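Local coordinates for peptide ABC transporter, peptide-binding protein (Thermus thermophilus, PDB 2D5W), which binds oligopeptides, here a pentapeptide, and probably delivers them to an ABC transporter for uptake across the membrane, at residues 8-20 against 30-42. Sequence-based numbering, arbitrary orientation.
Sequences LVIGASQEPRVLA and QAIKSEIEQYLFA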
loop_
_atom_site.group_PDB
_atom_site.type_symbol
_atom_site.label_atom_id
_atom_site.label_comp_id
_atom_site.label_asym_id
_atom_site.label_seq_id
_atom_site.Cartn_x
_atom_site.Cartn_y
_atom_site.Cartn_z
ATOM N N LEU A 8 10.689 -19.563 11.221
ATOM C CA LEU A 8 9.797 -18.462 11.570
ATOM C C LEU A 8 8.472 -18.576 10.819
ATOM O O LEU A 8 8.439 -18.464 9.592
ATOM C CB LEU A 8 10.463 -17.131 11.220
ATOM C CG LEU A 8 9.610 -15.862 11.310
ATOM C CD1 LEU A 8 9.134 -15.653 12.737
ATOM C CD2 LEU A 8 10.420 -14.670 10.836
ATOM N N VAL A 9 7.388 -18.807 11.553
ATOM C CA VAL A 9 6.065 -18.916 10.948
ATOM C C VAL A 9 5.314 -17.617 11.218
ATOM O O VAL A 9 5.116 -17.224 12.372
ATOM C CB VAL A 9 5.270 -20.105 11.539
ATOM C CG1 VAL A 9 3.860 -20.134 10.964
ATOM C CG2 VAL A 9 5.990 -21.411 11.236
ATOM N N ILE A 10 4.910 -16.952 10.140
ATOM C CA ILE A 10 4.200 -15.683 10.217
ATOM C C ILE A 10 2.761 -15.846 9.745
ATOM O O ILE A 10 2.511 -16.400 8.675
ATOM C CB ILE A 10 4.905 -14.620 9.345
ATOM C CG1 ILE A 10 6.350 -14.442 9.819
ATOM C CG2 ILE A 10 4.151 -13.305 9.403
ATOM C CD1 ILE A 10 7.210 -13.598 8.896
ATOM N N GLY A 11 1.818 -15.365 10.550
ATOM C CA GLY A 11 0.417 -15.467 10.191
ATOM C C GLY A 11 -0.119 -14.207 9.538
ATOM O O GLY A 11 0.139 -13.094 10.007
ATOM N N ALA A 12 -0.875 -14.386 8.458
ATOM C CA ALA A 12 -1.464 -13.271 7.722
ATOM C C ALA A 12 -2.900 -13.604 7.330
ATOM O O ALA A 12 -3.252 -14.773 7.170
ATOM C CB ALA A 12 -0.635 -12.978 6.472
ATOM N N SER A 13 -3.724 -12.572 7.165
ATOM C CA SER A 13 -5.123 -12.766 6.794
ATOM C C SER A 13 -5.416 -12.457 5.325
ATOM O O SER A 13 -6.566 -12.529 4.890
ATOM C CB SER A 13 -6.030 -11.919 7.686
ATOM O OG SER A 13 -5.741 -10.543 7.546
ATOM N N GLN A 14 -4.377 -12.103 4.573
ATOM C CA GLN A 14 -4.510 -11.807 3.151
ATOM C C GLN A 14 -3.330 -12.441 2.440
ATOM O O GLN A 14 -2.247 -12.558 3.013
ATOM C CB GLN A 14 -4.531 -10.297 2.917
ATOM C CG GLN A 14 -5.758 -9.637 3.521
ATOM C CD GLN A 14 -5.786 -8.137 3.343
ATOM O OE1 GLN A 14 -5.156 -7.588 2.439
ATOM N NE2 GLN A 14 -6.533 -7.461 4.203
ATOM N N GLU A 15 -3.543 -12.853 1.197
ATOM C CA GLU A 15 -2.504 -13.508 0.412
ATOM C C GLU A 15 -2.221 -12.753 -0.885
ATOM O O GLU A 15 -3.138 -12.250 -1.527
ATOM C CB GLU A 15 -2.950 -14.936 0.085
ATOM C CG GLU A 15 -1.916 -15.786 -0.633
ATOM C CD GLU A 15 -2.350 -17.237 -0.780
ATOM O OE1 GLU A 15 -3.360 -17.628 -0.152
ATOM O OE2 GLU A 15 -1.677 -17.995 -1.512
ATOM N N PRO A 16 -0.943 -12.654 -1.278
ATOM C CA PRO A 16 -0.625 -11.946 -2.523
ATOM C C PRO A 16 -1.296 -12.630 -3.712
ATOM O O PRO A 16 -1.355 -13.857 -3.771
ATOM C CB PRO A 16 0.895 -12.062 -2.613
ATOM C CG PRO A 16 1.326 -12.203 -1.186
ATOM C CD PRO A 16 0.282 -13.117 -0.601
ATOM N N ARG A 17 -1.801 -11.846 -4.657
ATOM C CA ARG A 17 -2.422 -12.429 -5.842
ATOM C C ARG A 17 -1.321 -12.931 -6.780
ATOM O O ARG A 17 -1.478 -13.957 -7.442
ATOM C CB ARG A 17 -3.297 -11.391 -6.544
ATOM C CG ARG A 17 -3.971 -11.888 -7.827
ATOM C CD ARG A 17 -4.720 -13.206 -7.627
ATOM N NE ARG A 17 -5.413 -13.646 -8.840
ATOM C CZ ARG A 17 -6.588 -13.176 -9.249
ATOM N NH1 ARG A 17 -7.134 -13.636 -10.368
ATOM N NH2 ARG A 17 -7.226 -12.257 -8.537
ATOM N N VAL A 18 -0.221 -12.183 -6.835
ATOM C CA VAL A 18 0.957 -12.523 -7.636
ATOM C C VAL A 18 2.165 -12.175 -6.773
ATOM O O VAL A 18 2.024 -11.469 -5.768
ATOM C CB VAL A 18 1.026 -11.734 -8.977
ATOM C CG1 VAL A 18 -0.108 -12.166 -9.888
ATOM C CG2 VAL A 18 0.973 -10.241 -8.719
ATOM N N LEU A 19 3.347 -12.647 -7.161
ATOM C CA LEU A 19 4.533 -12.409 -6.355
ATOM C C LEU A 19 5.824 -12.364 -7.162
ATOM O O LEU A 19 5.936 -13.011 -8.205
ATOM C CB LEU A 19 4.649 -13.526 -5.313
ATOM C CG LEU A 19 5.715 -13.452 -4.219
ATOM C CD1 LEU A 19 5.293 -12.435 -3.172
ATOM C CD2 LEU A 19 5.889 -14.826 -3.574
ATOM N N ALA A 20 6.780 -11.581 -6.668
ATOM C CA ALA A 20 8.120 -11.468 -7.242
ATOM C C ALA A 20 8.323 -10.823 -8.610
ATOM O O ALA A 20 9.080 -9.858 -8.725
ATOM C CB ALA A 20 8.782 -12.853 -7.227
ATOM N N GLN A 30 -0.734 -4.912 -3.127
ATOM C CA GLN A 30 -1.163 -5.319 -1.791
ATOM C C GLN A 30 -0.058 -5.127 -0.767
ATOM O O GLN A 30 1.106 -5.447 -1.023
ATOM C CB GLN A 30 -1.526 -6.800 -1.775
ATOM C CG GLN A 30 -2.821 -7.179 -2.447
ATOM C CD GLN A 30 -2.861 -8.664 -2.723
ATOM O OE1 GLN A 30 -2.183 -9.155 -3.627
ATOM N NE2 GLN A 30 -3.631 -9.396 -1.929
ATOM N N ALA A 31 -0.427 -4.629 0.405
ATOM C CA ALA A 31 0.535 -4.451 1.477
ATOM C C ALA A 31 1.170 -5.795 1.845
ATOM O O ALA A 31 2.370 -5.862 2.105
ATOM C CB ALA A 31 -0.148 -3.843 2.700
ATOM N N ILE A 32 0.383 -6.870 1.853
ATOM C CA ILE A 32 0.942 -8.167 2.225
ATOM C C ILE A 32 2.009 -8.614 1.227
ATOM O O ILE A 32 3.018 -9.211 1.613
ATOM C CB ILE A 32 -0.170 -9.264 2.386
ATOM C CG1 ILE A 32 0.458 -10.586 2.846
ATOM C CG2 ILE A 32 -0.929 -9.464 1.081
ATOM C CD1 ILE A 32 1.192 -10.510 4.171
ATOM N N LYS A 33 1.799 -8.313 -0.050
ATOM C CA LYS A 33 2.766 -8.666 -1.084
ATOM C C LYS A 33 4.090 -7.927 -0.842
ATOM O O LYS A 33 5.165 -8.523 -0.895
ATOM C CB LYS A 33 2.185 -8.312 -2.456
ATOM C CG LYS A 33 3.107 -8.535 -3.648
ATOM C CD LYS A 33 2.321 -8.306 -4.936
ATOM C CE LYS A 33 3.192 -8.318 -6.179
ATOM N NZ LYS A 33 3.775 -6.978 -6.468
ATOM N N SER A 34 4.013 -6.633 -0.559
ATOM C CA SER A 34 5.216 -5.855 -0.303
ATOM C C SER A 34 5.952 -6.319 0.949
ATOM O O SER A 34 7.179 -6.369 0.970
ATOM C CB SER A 34 4.871 -4.375 -0.181
ATOM O OG SER A 34 4.658 -3.809 -1.462
ATOM N N GLU A 35 5.210 -6.657 1.995
ATOM C CA GLU A 35 5.842 -7.112 3.228
ATOM C C GLU A 35 6.622 -8.401 2.992
ATOM O O GLU A 35 7.785 -8.517 3.378
ATOM C CB GLU A 35 4.791 -7.346 4.307
ATOM C CG GLU A 35 5.386 -7.694 5.657
ATOM C CD GLU A 35 4.329 -8.108 6.652
ATOM O OE1 GLU A 35 3.995 -9.309 6.699
ATOM O OE2 GLU A 35 3.820 -7.228 7.374
ATOM N N ILE A 36 5.980 -9.372 2.354
ATOM C CA ILE A 36 6.620 -10.646 2.071
ATOM C C ILE A 36 7.843 -10.454 1.186
ATOM O O ILE A 36 8.883 -11.082 1.396
ATOM C CB ILE A 36 5.632 -11.610 1.381
ATOM C CG1 ILE A 36 4.562 -12.039 2.383
ATOM C CG2 ILE A 36 6.368 -12.829 0.825
ATOM C CD1 ILE A 36 3.452 -12.863 1.782
ATOM N N GLU A 37 7.730 -9.569 0.205
ATOM C CA GLU A 37 8.845 -9.355 -0.699
ATOM C C GLU A 37 10.089 -8.762 -0.057
ATOM O O GLU A 37 11.166 -8.830 -0.642
ATOM C CB GLU A 37 8.388 -8.547 -1.910
ATOM C CG GLU A 37 7.529 -9.404 -2.831
ATOM C CD GLU A 37 7.104 -8.705 -4.094
ATOM O OE1 GLU A 37 6.462 -9.367 -4.941
ATOM O OE2 GLU A 37 7.400 -7.502 -4.243
ATOM N N GLN A 38 9.968 -8.192 1.140
ATOM C CA GLN A 38 11.158 -7.669 1.807
ATOM C C GLN A 38 12.092 -8.841 2.099
ATOM O O GLN A 38 13.316 -8.698 2.063
ATOM C CB GLN A 38 10.810 -7.010 3.133
ATOM C CG GLN A 38 9.983 -5.763 3.049
ATOM C CD GLN A 38 9.657 -5.273 4.434
ATOM O OE1 GLN A 38 10.176 -4.254 4.889
ATOM N NE2 GLN A 38 8.819 -6.024 5.133
ATOM N N TYR A 39 11.511 -9.997 2.401
ATOM C CA TYR A 39 12.302 -11.183 2.698
ATOM C C TYR A 39 13.008 -11.716 1.455
ATOM O O TYR A 39 14.104 -12.273 1.542
ATOM C CB TYR A 39 11.413 -12.295 3.274
ATOM C CG TYR A 39 10.871 -12.002 4.653
ATOM C CD1 TYR A 39 9.778 -11.152 4.836
ATOM C CD2 TYR A 39 11.483 -12.539 5.785
ATOM C CE1 TYR A 39 9.314 -10.841 6.118
ATOM C CE2 TYR A 39 11.031 -12.236 7.066
ATOM C CZ TYR A 39 9.950 -11.386 7.227
ATOM O OH TYR A 39 9.529 -11.076 8.500
ATOM N N LEU A 40 12.373 -11.515 0.304
ATOM C CA LEU A 40 12.859 -12.019 -0.978
ATOM C C LEU A 40 13.690 -11.071 -1.833
ATOM O O LEU A 40 14.478 -11.519 -2.672
ATOM C CB LEU A 40 11.661 -12.486 -1.807
ATOM C CG LEU A 40 10.790 -13.593 -1.214
ATOM C CD1 LEU A 40 9.515 -13.733 -2.027
ATOM C CD2 LEU A 40 11.567 -14.903 -1.190
ATOM N N PHE A 41 13.502 -9.771 -1.635
ATOM C CA PHE A 41 14.206 -8.760 -2.415
ATOM C C PHE A 41 14.679 -7.639 -1.505
ATOM O O PHE A 41 13.883 -7.035 -0.788
ATOM C CB PHE A 41 13.273 -8.202 -3.493
ATOM C CG PHE A 41 12.863 -9.222 -4.518
ATOM C CD1 PHE A 41 13.704 -9.530 -5.584
ATOM C CD2 PHE A 41 11.669 -9.918 -4.388
ATOM C CE1 PHE A 41 13.365 -10.523 -6.504
ATOM C CE2 PHE A 41 11.321 -10.914 -5.302
ATOM C CZ PHE A 41 12.172 -11.217 -6.362
ATOM N N ALA A 42 15.976 -7.363 -1.535
ATOM C CA ALA A 42 16.544 -6.322 -0.692
ATOM C C ALA A 42 16.782 -5.027 -1.454
ATOM O O ALA A 42 17.128 -5.035 -2.634
ATOM C CB ALA A 42 17.849 -6.809 -0.078
HETATM O O HOH W 1 9.318 -7.680 -7.014
#
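Gln30, at the N-cap position of helix 31-40, grips the backbone on both flanks of Pro16 with its side-chain amide. Its OE1 takes the Arg17 N-H at 2.9 Å, in the carbonyl plane and on a lone pair, and also pairs with Ser28 OG; its NE2 donates to Glu15 O at 2.9 Å, from above that carbonyl's plane. With an alanine here, Arg17 N and Glu15 O are likely to lose these mates, and the backbone around Pro16 would be freer to shift against the helix. Two turns on, with CG anti to its carbonyl carbon (chi1 -73°) and the chain extended beyond, Glu37 carries OE1 out to accept from Ala20 N at 2.8 Å, met from above the carboxylate plane. Lys33 runs its aliphatic chain past Val18 O, which has no hydrogen-bond partner, before NZ reaches Ser28 and forms a salt bridge with Asp22.

Between these polar anchors, Pro16 CG sits 3.7 Å from Ile36 CD1, and Leu19 spreads its methyls over Ile36, Glu37 CG and Leu40. Ala20 CB meets the Phe41 ring at its edge, 3.7 Å from CE2. On the strand-facing side of the helix, Ile32 CD1 reaches Ala12 CB, while Ile10 CD1 approaches Tyr39 OH at 3.4 Å.

Ala31 through its backbone and Gln14 through NE2 hydrogen-bond the bound peptide, placing the helix start beside the ligand site of this solute-binding fold. The helix packs nearly antiparallel (169°) to strand 8-12, which pairs with strand 246-251 in a mixed sheet; Ile36 touches Tyr249 of that neighbour and Ile224 of strand 223-228.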